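Local coordinates for protein 3,6-diketocamphane 1,6-monooxygenase (Pseudomonas putida, PDB 4UWM) that uses reduced FMN and molecular oxygen to convert a diketocamphane into its lactone, a Baeyer-Villiger step in the breakdown of (-)-camphor, at residues S44-A47 and W51-I54; N56-I61 and M76-P81; T90-L95 and G101-G106. All blocks are in the same frame, centred on the assembly; numbering follows the deposited sequence.

Contact 1. Residues S44-A47 and W51-I54; sequences SEHA and WENI
His-46 meets the segment 51-54 through both its backbone and its ring. The one direct hydrogen bond runs from His-46 N to Ile-54 O, 3.0 Å long and nearly straight at 163°; the donor stands above the carbonyl plane. The same oxygen takes a CA-H...O contact from Glu-45 CA at 3.3 Å. A water adds a second link, 2.9 Å from His-46 ND1 and accepting from Ile-54 N at 3.0 Å, tying ring to backbone.

The ring also makes a CH-pi contact. Glu-52 CB sits over the centre of one face of the His-46 ring, 3.6 Å from its centroid. With CG beside the backbone N (chi1 -55°), the imidazole is laid over this methylene, and Tyr-112 meets the ring with its plane steeply inclined. The Glu-52 chain bends at chi2 and carries its carboxylate off to Tyr-284 and Gln-49. In the remaining packing, Glu-52 O lies 3.4 Å from His-46 CB, and Ile-54 CG2 3.8 Å from Ser-44 O.

These links join the two arms of the loop between strand 40-43 and helix 57-65. In one of its two conformers, Ser-44 OG, at the start of that loop, hydrogen-bonds FMN O4 and Met-76 O; the bonds of His-46 and Ile-54 are likely to help hold the backbone next to this flavin-binding residue.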
loop_
_atom_site.group_PDB
_atom_site.type_symbol
_atom_site.label_atom_id
_atom_site.label_comp_id
_atom_site.label_asym_id
_atom_site.label_seq_id
_atom_site.Cartn_x
_atom_site.Cartn_y
_atom_site.Cartn_z
ATOM N N SER A 44 -7.775 -2.993 -10.342
ATOM C CA SER A 44 -8.634 -3.893 -9.573
ATOM C C SER A 44 -7.907 -4.610 -8.425
ATOM O O SER A 44 -6.693 -4.525 -8.302
ATOM C CB SER A 44 -9.346 -4.900 -10.478
ATOM O OG SER A 44 -10.127 -4.227 -11.453
ATOM N N GLU A 45 -8.691 -5.317 -7.612
ATOM C CA GLU A 45 -8.225 -5.984 -6.396
ATOM C C GLU A 45 -8.789 -7.394 -6.282
ATOM O O GLU A 45 -10.026 -7.583 -6.259
ATOM C CB GLU A 45 -8.634 -5.132 -5.169
ATOM C CG GLU A 45 -8.327 -5.743 -3.794
ATOM C CD GLU A 45 -8.730 -4.792 -2.656
ATOM O OE1 GLU A 45 -8.228 -3.655 -2.635
ATOM O OE2 GLU A 45 -9.571 -5.162 -1.807
ATOM N N HIS A 46 -7.897 -8.387 -6.218
ATOM C CA HIS A 46 -8.282 -9.790 -6.036
ATOM C C HIS A 46 -7.199 -10.474 -5.219
ATOM O O HIS A 46 -6.021 -10.280 -5.509
ATOM C CB HIS A 46 -8.374 -10.536 -7.372
ATOM C CG HIS A 46 -9.293 -9.911 -8.375
ATOM N ND1 HIS A 46 -8.969 -8.762 -9.077
ATOM C CD2 HIS A 46 -10.505 -10.311 -8.841
ATOM C CE1 HIS A 46 -9.958 -8.472 -9.912
ATOM N NE2 HIS A 46 -10.906 -9.387 -9.772
ATOM N N ALA A 47 -7.599 -11.294 -4.249
ATOM C CA ALA A 47 -6.663 -12.074 -3.422
ATOM C C ALA A 47 -6.579 -13.547 -3.819
ATOM O O ALA A 47 -5.643 -14.234 -3.409
ATOM C CB ALA A 47 -7.043 -11.952 -1.942
ATOM N N TRP A 51 -5.036 -14.762 -13.174
ATOM C CA TRP A 51 -4.890 -13.717 -14.172
ATOM C C TRP A 51 -5.023 -12.332 -13.538
ATOM O O TRP A 51 -4.258 -11.419 -13.877
ATOM C CB TRP A 51 -5.929 -13.854 -15.294
ATOM C CG TRP A 51 -5.729 -14.986 -16.280
ATOM C CD1 TRP A 51 -6.097 -16.286 -16.117
ATOM C CD2 TRP A 51 -5.167 -14.888 -17.609
ATOM N NE1 TRP A 51 -5.800 -17.010 -17.260
ATOM C CE2 TRP A 51 -5.228 -16.177 -18.186
ATOM C CE3 TRP A 51 -4.637 -13.841 -18.362
ATOM C CZ2 TRP A 51 -4.752 -16.449 -19.479
ATOM C CZ3 TRP A 51 -4.156 -14.112 -19.665
ATOM C CH2 TRP A 51 -4.215 -15.404 -20.195
ATOM N N GLU A 52 -5.988 -12.187 -12.623
ATOM C CA GLU A 52 -6.235 -10.903 -11.979
ATOM C C GLU A 52 -5.447 -10.935 -10.671
ATOM O O GLU A 52 -5.962 -11.320 -9.629
ATOM C CB GLU A 52 -7.735 -10.696 -11.741
ATOM C CG GLU A 52 -8.609 -10.938 -12.983
ATOM C CD GLU A 52 -9.101 -12.373 -13.155
ATOM O OE1 GLU A 52 -8.548 -13.302 -12.542
ATOM O OE2 GLU A 52 -10.052 -12.582 -13.960
ATOM N N ASN A 53 -4.176 -10.563 -10.751
ATOM C CA ASN A 53 -3.225 -10.937 -9.700
ATOM C C ASN A 53 -2.699 -9.755 -8.875
ATOM O O ASN A 53 -1.548 -9.768 -8.450
ATOM C CB ASN A 53 -2.067 -11.764 -10.311
ATOM C CG ASN A 53 -1.267 -10.985 -11.333
ATOM O OD1 ASN A 53 -1.671 -9.909 -11.747
ATOM N ND2 ASN A 53 -0.098 -11.514 -11.729
ATOM N N ILE A 54 -3.536 -8.737 -8.652
ATOM C CA ILE A 54 -3.125 -7.619 -7.804
ATOM C C ILE A 54 -4.037 -7.571 -6.567
ATOM O O ILE A 54 -5.204 -7.204 -6.695
ATOM C CB ILE A 54 -3.107 -6.259 -8.589
ATOM C CG1 ILE A 54 -1.942 -6.250 -9.609
ATOM C CG2 ILE A 54 -2.991 -5.054 -7.639
ATOM C CD1 ILE A 54 -1.915 -5.009 -10.501
HETATM O O HOH W 1 -6.305 -7.743 -9.322
#

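Contact 2. Residues N56-I61 and M76-P81; sequences NPELLI and MAHLLP. With FMN (flavin mononucleotide), chain C.
Glu-58 and His-78 meet through a bent acid chain and an imidazole set by its first torsion. Glu-58 CG stands between the backbone N and the carbonyl carbon (chi1 73°), and a second bend at chi2 brings the carboxylate nearer the strand; His-78 CG lies beside its own backbone N, which brings the imidazole nearer the helix. Glu-58 OE1 then comes in the ring plane to the edge of His-78, 3.4 Å from CE1, with the carboxylate and ring planes 63° apart. Pro-57 CG packs obliquely against the same carbon, 4.1 Å from His-78 CE1.

The polar ends are held from several directions. Asn-56 ND2 donates to Glu-58 OE2 over 2.8 Å at 170°, almost in its own amide plane and on the syn side of the carboxylate, tilted out of the latter's plane. This bond probably helps hold the carboxylate in its rotation. His-78 ND1 is bonded to Glu-45 OE1, whose other oxygen takes Leu-79 N. Helix 85-98 closes in through Met-91, which touches both Glu-58 and His-78.

Farther back along the chain, at the break in strand 72-79, the peptide between Met-76 and Ala-77 is cis, and its oxygen, Met-76 O, accepts from FMN N3 at 2.9 Å. Ala-77 CB lies 3.6 Å from FMN O2, against the pyrimidine end of the isoalloxazine.

Two buried carboxylates, of Glu-45 and Glu-58, thus lie close to one imidazole; the field of the two would probably favour a protonated ring, which would add an electrostatic attraction between helix 57-65 and the strand that supplies Met-76 to the flavin.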
loop_
_atom_site.group_PDB
_atom_site.type_symbol
_atom_site.label_atom_id
_atom_site.label_comp_id
_atom_site.label_asym_id
_atom_site.label_seq_id
_atom_site.Cartn_x
_atom_site.Cartn_y
_atom_site.Cartn_z
ATOM N N ASN A 56 -3.448 -5.655 -3.916
ATOM C CA ASN A 56 -3.324 -4.340 -3.290
ATOM C C ASN A 56 -3.092 -3.237 -4.339
ATOM O O ASN A 56 -1.968 -2.793 -4.531
ATOM C CB ASN A 56 -2.168 -4.326 -2.259
ATOM C CG ASN A 56 -2.460 -5.157 -1.019
ATOM O OD1 ASN A 56 -2.170 -6.367 -0.986
ATOM N ND2 ASN A 56 -2.985 -4.511 0.028
ATOM N N PRO A 57 -4.161 -2.792 -5.028
ATOM C CA PRO A 57 -4.009 -1.791 -6.082
ATOM C C PRO A 57 -3.366 -0.502 -5.577
ATOM O O PRO A 57 -2.705 0.179 -6.356
ATOM C CB PRO A 57 -5.460 -1.539 -6.550
ATOM C CG PRO A 57 -6.342 -2.097 -5.442
ATOM C CD PRO A 57 -5.556 -3.279 -4.937
ATOM N N GLU A 58 -3.533 -0.185 -4.287
ATOM C CA GLU A 58 -2.966 1.051 -3.736
ATOM C C GLU A 58 -1.425 1.074 -3.794
ATOM O O GLU A 58 -0.814 2.167 -3.871
ATOM C CB GLU A 58 -3.503 1.313 -2.296
ATOM C CG GLU A 58 -2.922 0.389 -1.217
ATOM C CD GLU A 58 -3.579 -0.979 -1.097
ATOM O OE1 GLU A 58 -4.425 -1.367 -1.944
ATOM O OE2 GLU A 58 -3.288 -1.682 -0.100
ATOM N N LEU A 59 -0.780 -0.108 -3.742
ATOM C CA LEU A 59 0.688 -0.163 -3.867
ATOM C C LEU A 59 1.158 0.319 -5.241
ATOM O O LEU A 59 2.148 1.073 -5.353
ATOM C CB LEU A 59 1.244 -1.577 -3.593
ATOM C CG LEU A 59 1.046 -2.217 -2.217
ATOM C CD1 LEU A 59 1.954 -3.437 -2.042
ATOM C CD2 LEU A 59 1.295 -1.261 -1.093
ATOM N N LEU A 60 0.442 -0.097 -6.270
ATOM C CA LEU A 60 0.788 0.285 -7.631
ATOM C C LEU A 60 0.491 1.770 -7.852
ATOM O O LEU A 60 1.293 2.495 -8.443
ATOM C CB LEU A 60 0.003 -0.575 -8.613
ATOM C CG LEU A 60 0.139 -0.236 -10.102
ATOM C CD1 LEU A 60 1.609 -0.180 -10.525
ATOM C CD2 LEU A 60 -0.653 -1.241 -10.917
ATOM N N ILE A 61 -0.652 2.228 -7.337
ATOM C CA ILE A 61 -1.009 3.655 -7.422
ATOM C C ILE A 61 0.070 4.512 -6.756
ATOM O O ILE A 61 0.551 5.497 -7.335
ATOM C CB ILE A 61 -2.379 3.939 -6.771
ATOM C CG1 ILE A 61 -3.510 3.259 -7.549
ATOM C CG2 ILE A 61 -2.601 5.450 -6.671
ATOM C CD1 ILE A 61 -4.899 3.287 -6.890
ATOM N N MET A 76 -10.362 -0.113 -8.187
ATOM C CA MET A 76 -11.648 -0.482 -8.776
ATOM C C MET A 76 -11.886 -1.986 -8.683
ATOM O O MET A 76 -11.730 -2.727 -9.679
ATOM C CB MET A 76 -11.723 -0.006 -10.235
ATOM C CG MET A 76 -13.112 -0.114 -10.869
ATOM S SD MET A 76 -14.325 0.877 -9.971
ATOM C CE MET A 76 -13.643 2.524 -10.235
ATOM N N ALA A 77 -12.277 -2.474 -7.505
ATOM C CA ALA A 77 -12.627 -1.669 -6.314
ATOM C C ALA A 77 -11.914 -2.171 -5.064
ATOM O O ALA A 77 -11.596 -3.366 -4.951
ATOM C CB ALA A 77 -14.132 -1.781 -6.087
ATOM N N HIS A 78 -11.713 -1.296 -4.082
ATOM C CA HIS A 78 -11.402 -1.816 -2.741
ATOM C C HIS A 78 -12.580 -2.630 -2.232
ATOM O O HIS A 78 -13.732 -2.179 -2.297
ATOM C CB HIS A 78 -11.107 -0.672 -1.762
ATOM C CG HIS A 78 -9.740 -0.089 -1.889
ATOM N ND1 HIS A 78 -8.602 -0.867 -1.995
ATOM C CD2 HIS A 78 -9.315 1.198 -1.848
ATOM C CE1 HIS A 78 -7.538 -0.070 -2.048
ATOM N NE2 HIS A 78 -7.945 1.185 -1.985
ATOM N N LEU A 79 -12.307 -3.831 -1.753
ATOM C CA LEU A 79 -13.354 -4.703 -1.250
ATOM C C LEU A 79 -13.511 -4.417 0.259
ATOM O O LEU A 79 -12.753 -4.910 1.089
ATOM C CB LEU A 79 -13.037 -6.177 -1.536
ATOM C CG LEU A 79 -12.786 -6.440 -3.044
ATOM C CD1 LEU A 79 -12.538 -7.907 -3.316
ATOM C CD2 LEU A 79 -13.983 -5.946 -3.875
ATOM N N LEU A 80 -14.491 -3.586 0.578
ATOM C CA LEU A 80 -14.709 -3.117 1.973
ATOM C C LEU A 80 -14.859 -4.189 3.033
ATOM O O LEU A 80 -14.389 -3.986 4.151
ATOM C CB LEU A 80 -15.848 -2.105 2.041
ATOM C CG LEU A 80 -15.797 -0.908 1.089
ATOM C CD1 LEU A 80 -16.824 0.138 1.505
ATOM C CD2 LEU A 80 -14.419 -0.279 0.995
ATOM N N PRO A 81 -15.483 -5.344 2.704
ATOM C CA PRO A 81 -15.582 -6.390 3.737
ATOM C C PRO A 81 -14.248 -7.009 4.188
ATOM O O PRO A 81 -14.206 -7.716 5.197
ATOM C CB PRO A 81 -16.468 -7.446 3.077
ATOM C CG PRO A 81 -17.233 -6.708 2.020
ATOM C CD PRO A 81 -16.243 -5.711 1.494
HETATM N N1 FMN C . -15.969 -5.452 -10.194
HETATM C C2 FMN C . -15.149 -4.418 -9.846
HETATM O O2 FMN C . -15.313 -3.847 -8.747
HETATM N N3 FMN C . -14.160 -3.974 -10.644
HETATM C C4 FMN C . -13.910 -4.518 -11.841
HETATM O O4 FMN C . -12.981 -4.064 -12.541
HETATM C C4A FMN C . -14.754 -5.656 -12.304
HETATM N N5 FMN C . -14.561 -6.263 -13.497
HETATM C C5A FMN C . -15.340 -7.297 -13.902
HETATM C C6 FMN C . -15.114 -7.897 -15.143
HETATM C C7 FMN C . -15.905 -8.962 -15.576
HETATM C C7M FMN C . -15.644 -9.596 -16.920
HETATM C C8 FMN C . -17.002 -9.458 -14.695
HETATM C C8M FMN C . -17.886 -10.603 -15.109
HETATM C C9 FMN C . -17.229 -8.862 -13.458
HETATM C C9A FMN C . -16.444 -7.796 -13.021
HETATM N N10 FMN C . -16.675 -7.181 -11.763
HETATM C C10 FMN C . -15.833 -6.104 -11.379
HETATM C "C1'" FMN C . -17.744 -7.669 -10.872
HETATM C "C2'" FMN C . -19.020 -6.853 -11.015
HETATM O "O2'" FMN C . -18.673 -5.471 -10.957
HETATM C "C3'" FMN C . -20.005 -7.183 -9.896
HETATM O "O3'" FMN C . -20.894 -8.208 -10.360
HETATM C "C4'" FMN C . -20.774 -5.933 -9.461
HETATM O "O4'" FMN C . -19.962 -5.129 -8.594
HETATM C "C5'" FMN C . -22.103 -6.244 -8.783
HETATM O "O5'" FMN C . -23.080 -6.156 -9.812
HETATM P P FMN C . -24.656 -6.079 -9.547
HETATM O O1P FMN C . -24.873 -5.244 -8.325
HETATM O O2P FMN C . -25.099 -5.416 -10.817
HETATM O O3P FMN C . -25.050 -7.523 -9.402
#

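Contact 3. Residues T90-L95 and G101-G106; sequences TMIGWL and GRYFLG
Ile-92 is the main bump of the helix, and it enters the angle between Tyr-103 and Leu-105, two residues whose side chains leave the segment 101-106 toward the helix. Its two branches part company: CD1 reaches Leu-105, 3.6 Å from CD1 and 3.8 Å from CD2, fitting against the fork of the leucine, while CG2 meets the phenol end of Tyr-103, 3.6 Å from OH and 3.8 Å from CE1. This split follows from chi1 of -70°, which sets CG2 anti to the backbone N and swings CG1 to the backbone-N side.

Leu-95, one turn further along the helix, takes the other margin of the tyrosine. Its CD2 lies 4.2 Å from Tyr-103 CE2, a looser touch. The phenol therefore projects between Ile-92 and Leu-95; their methyls stand oblique to its ring, and the side chains cross the tyrosine at about a right angle. With CG anti to the backbone N (chi1 176°), the Tyr-103 ring is directed at the helix.

Trp-154 of helix 139-155 packs on both Ile-92 and Leu-105, and Pro-196 on Tyr-103 and Leu-105. Replacing Ile-92 with an alanine would probably open a gap between the phenol and Leu-105, leaving both without their filler and the tyrosine freer to shift.

Helix 85-98 thus packs on the approach to and start of strand 105-108 in a beta-alpha-beta unit of the TIM-barrel fold. Across this buried interface the side chains meet through dispersion and the hydrophobic effect, with Ile-92 and Leu-95 fitted against the phenol and Ile-92 also against Leu-105.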
loop_
_atom_site.group_PDB
_atom_site.type_symbol
_atom_site.label_atom_id
_atom_site.label_comp_id
_atom_site.label_asym_id
_atom_site.label_seq_id
_atom_site.Cartn_x
_atom_site.Cartn_y
_atom_site.Cartn_z
ATOM N N THR A 90 -7.937 5.828 6.420
ATOM C CA THR A 90 -6.694 6.580 6.623
ATOM C C THR A 90 -5.773 6.474 5.382
ATOM O O THR A 90 -5.216 7.476 4.939
ATOM C CB THR A 90 -5.934 6.058 7.877
ATOM O OG1 THR A 90 -6.796 6.128 9.024
ATOM C CG2 THR A 90 -4.649 6.870 8.156
ATOM N N MET A 91 -5.636 5.263 4.854
ATOM C CA MET A 91 -4.789 5.017 3.664
ATOM C C MET A 91 -5.338 5.781 2.461
ATOM O O MET A 91 -4.585 6.438 1.740
ATOM C CB MET A 91 -4.686 3.517 3.350
ATOM C CG MET A 91 -3.801 3.191 2.118
ATOM S SD MET A 91 -4.739 3.144 0.595
ATOM C CE MET A 91 -5.634 1.609 0.750
ATOM N N ILE A 92 -6.645 5.703 2.250
ATOM C CA ILE A 92 -7.296 6.414 1.133
ATOM C C ILE A 92 -7.049 7.928 1.214
ATOM O O ILE A 92 -6.683 8.563 0.227
ATOM C CB ILE A 92 -8.809 6.113 1.113
ATOM C CG1 ILE A 92 -9.055 4.659 0.704
ATOM C CG2 ILE A 92 -9.554 7.080 0.182
ATOM C CD1 ILE A 92 -10.455 4.141 0.972
ATOM N N GLY A 93 -7.265 8.510 2.395
ATOM C CA GLY A 93 -7.015 9.946 2.568
ATOM C C GLY A 93 -5.563 10.345 2.321
ATOM O O GLY A 93 -5.272 11.372 1.689
ATOM N N TRP A 94 -4.632 9.532 2.812
ATOM C CA TRP A 94 -3.237 9.881 2.699
ATOM C C TRP A 94 -2.796 9.765 1.229
ATOM O O TRP A 94 -2.066 10.609 0.734
ATOM C CB TRP A 94 -2.364 8.936 3.570
ATOM C CG TRP A 94 -0.913 9.355 3.653
ATOM C CD1 TRP A 94 -0.438 10.611 3.925
ATOM C CD2 TRP A 94 0.252 8.517 3.480
ATOM N NE1 TRP A 94 0.933 10.613 3.934
ATOM C CE2 TRP A 94 1.388 9.345 3.661
ATOM C CE3 TRP A 94 0.442 7.156 3.167
ATOM C CZ2 TRP A 94 2.696 8.862 3.560
ATOM C CZ3 TRP A 94 1.760 6.666 3.072
ATOM C CH2 TRP A 94 2.864 7.511 3.273
ATOM N N LEU A 95 -3.246 8.707 0.570
ATOM C CA LEU A 95 -2.888 8.470 -0.846
ATOM C C LEU A 95 -3.510 9.563 -1.734
ATOM O O LEU A 95 -2.845 10.069 -2.629
ATOM C CB LEU A 95 -3.325 7.070 -1.277
ATOM C CG LEU A 95 -2.957 6.652 -2.729
ATOM C CD1 LEU A 95 -1.485 6.922 -3.007
ATOM C CD2 LEU A 95 -3.305 5.173 -2.959
ATOM N N GLY A 101 -5.206 14.921 -5.070
ATOM C CA GLY A 101 -6.579 14.752 -5.533
ATOM C C GLY A 101 -6.779 14.107 -6.892
ATOM O O GLY A 101 -7.922 13.985 -7.342
ATOM N N ARG A 102 -5.689 13.682 -7.548
ATOM C CA ARG A 102 -5.793 12.890 -8.781
ATOM C C ARG A 102 -6.160 11.475 -8.409
ATOM O O ARG A 102 -5.391 10.540 -8.690
ATOM C CB ARG A 102 -4.465 12.854 -9.556
ATOM C CG ARG A 102 -3.900 14.201 -9.979
ATOM C CD ARG A 102 -2.641 14.041 -10.820
ATOM N NE ARG A 102 -1.446 13.640 -10.078
ATOM C CZ ARG A 102 -0.654 12.604 -10.386
ATOM N NH1 ARG A 102 -0.908 11.812 -11.433
ATOM N NH2 ARG A 102 0.425 12.384 -9.663
ATOM N N TYR A 103 -7.342 11.310 -7.813
ATOM C CA TYR A 103 -7.697 10.055 -7.164
ATOM C C TYR A 103 -9.197 9.973 -7.098
ATOM O O TYR A 103 -9.848 10.987 -6.900
ATOM C CB TYR A 103 -7.072 10.028 -5.737
ATOM C CG TYR A 103 -7.450 8.813 -4.947
ATOM C CD1 TYR A 103 -8.615 8.798 -4.182
ATOM C CD2 TYR A 103 -6.658 7.663 -4.978
ATOM C CE1 TYR A 103 -8.996 7.675 -3.488
ATOM C CE2 TYR A 103 -7.027 6.523 -4.275
ATOM C CZ TYR A 103 -8.191 6.545 -3.524
ATOM O OH TYR A 103 -8.593 5.426 -2.831
ATOM N N PHE A 104 -9.759 8.783 -7.290
ATOM C CA PHE A 104 -11.119 8.527 -6.839
ATOM C C PHE A 104 -11.219 7.100 -6.352
ATOM O O PHE A 104 -10.302 6.306 -6.573
ATOM C CB PHE A 104 -12.214 8.921 -7.870
ATOM C CG PHE A 104 -12.149 8.185 -9.184
ATOM C CD1 PHE A 104 -11.220 8.550 -10.157
ATOM C CD2 PHE A 104 -13.052 7.148 -9.461
ATOM C CE1 PHE A 104 -11.168 7.880 -11.374
ATOM C CE2 PHE A 104 -12.995 6.467 -10.675
ATOM C CZ PHE A 104 -12.056 6.854 -11.632
ATOM N N LEU A 105 -12.318 6.778 -5.680
ATOM C CA LEU A 105 -12.429 5.535 -4.928
ATOM C C LEU A 105 -13.533 4.610 -5.420
ATOM O O LEU A 105 -14.732 4.911 -5.289
ATOM C CB LEU A 105 -12.634 5.863 -3.428
ATOM C CG LEU A 105 -13.031 4.728 -2.484
ATOM C CD1 LEU A 105 -11.884 3.723 -2.320
ATOM C CD2 LEU A 105 -13.445 5.316 -1.121
ATOM N N GLY A 106 -13.136 3.447 -5.933
ATOM C CA GLY A 106 -14.101 2.392 -6.210
ATOM C C GLY A 106 -14.299 1.544 -4.975
ATOM O O GLY A 106 -13.321 1.141 -4.342
#

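Overall arrangement
The three contacts follow one another along the chain in successive parts of a parallel beta-alpha barrel, the fold of the bacterial luciferase family. Contact 1 closes the loop after strand 40-43, contact 2 joins helix 57-65 to strand 72-79, and contact 3 joins helix 85-98 to strand 105-108. Centres of contacts 1 and 2 are 9 Å apart, of 2 and 3 10 Å, and of 1 and 3 19 Å. Contact 2 touches both others: Glu-45 links it to contact 1, and the neighbouring strands 72-79 and 105-108 link it to contact 3. Flavin-binding residues lie in contacts 1 and 2, while all three touch the second subunit, consistent with a cofactor site not far from the dimer interface.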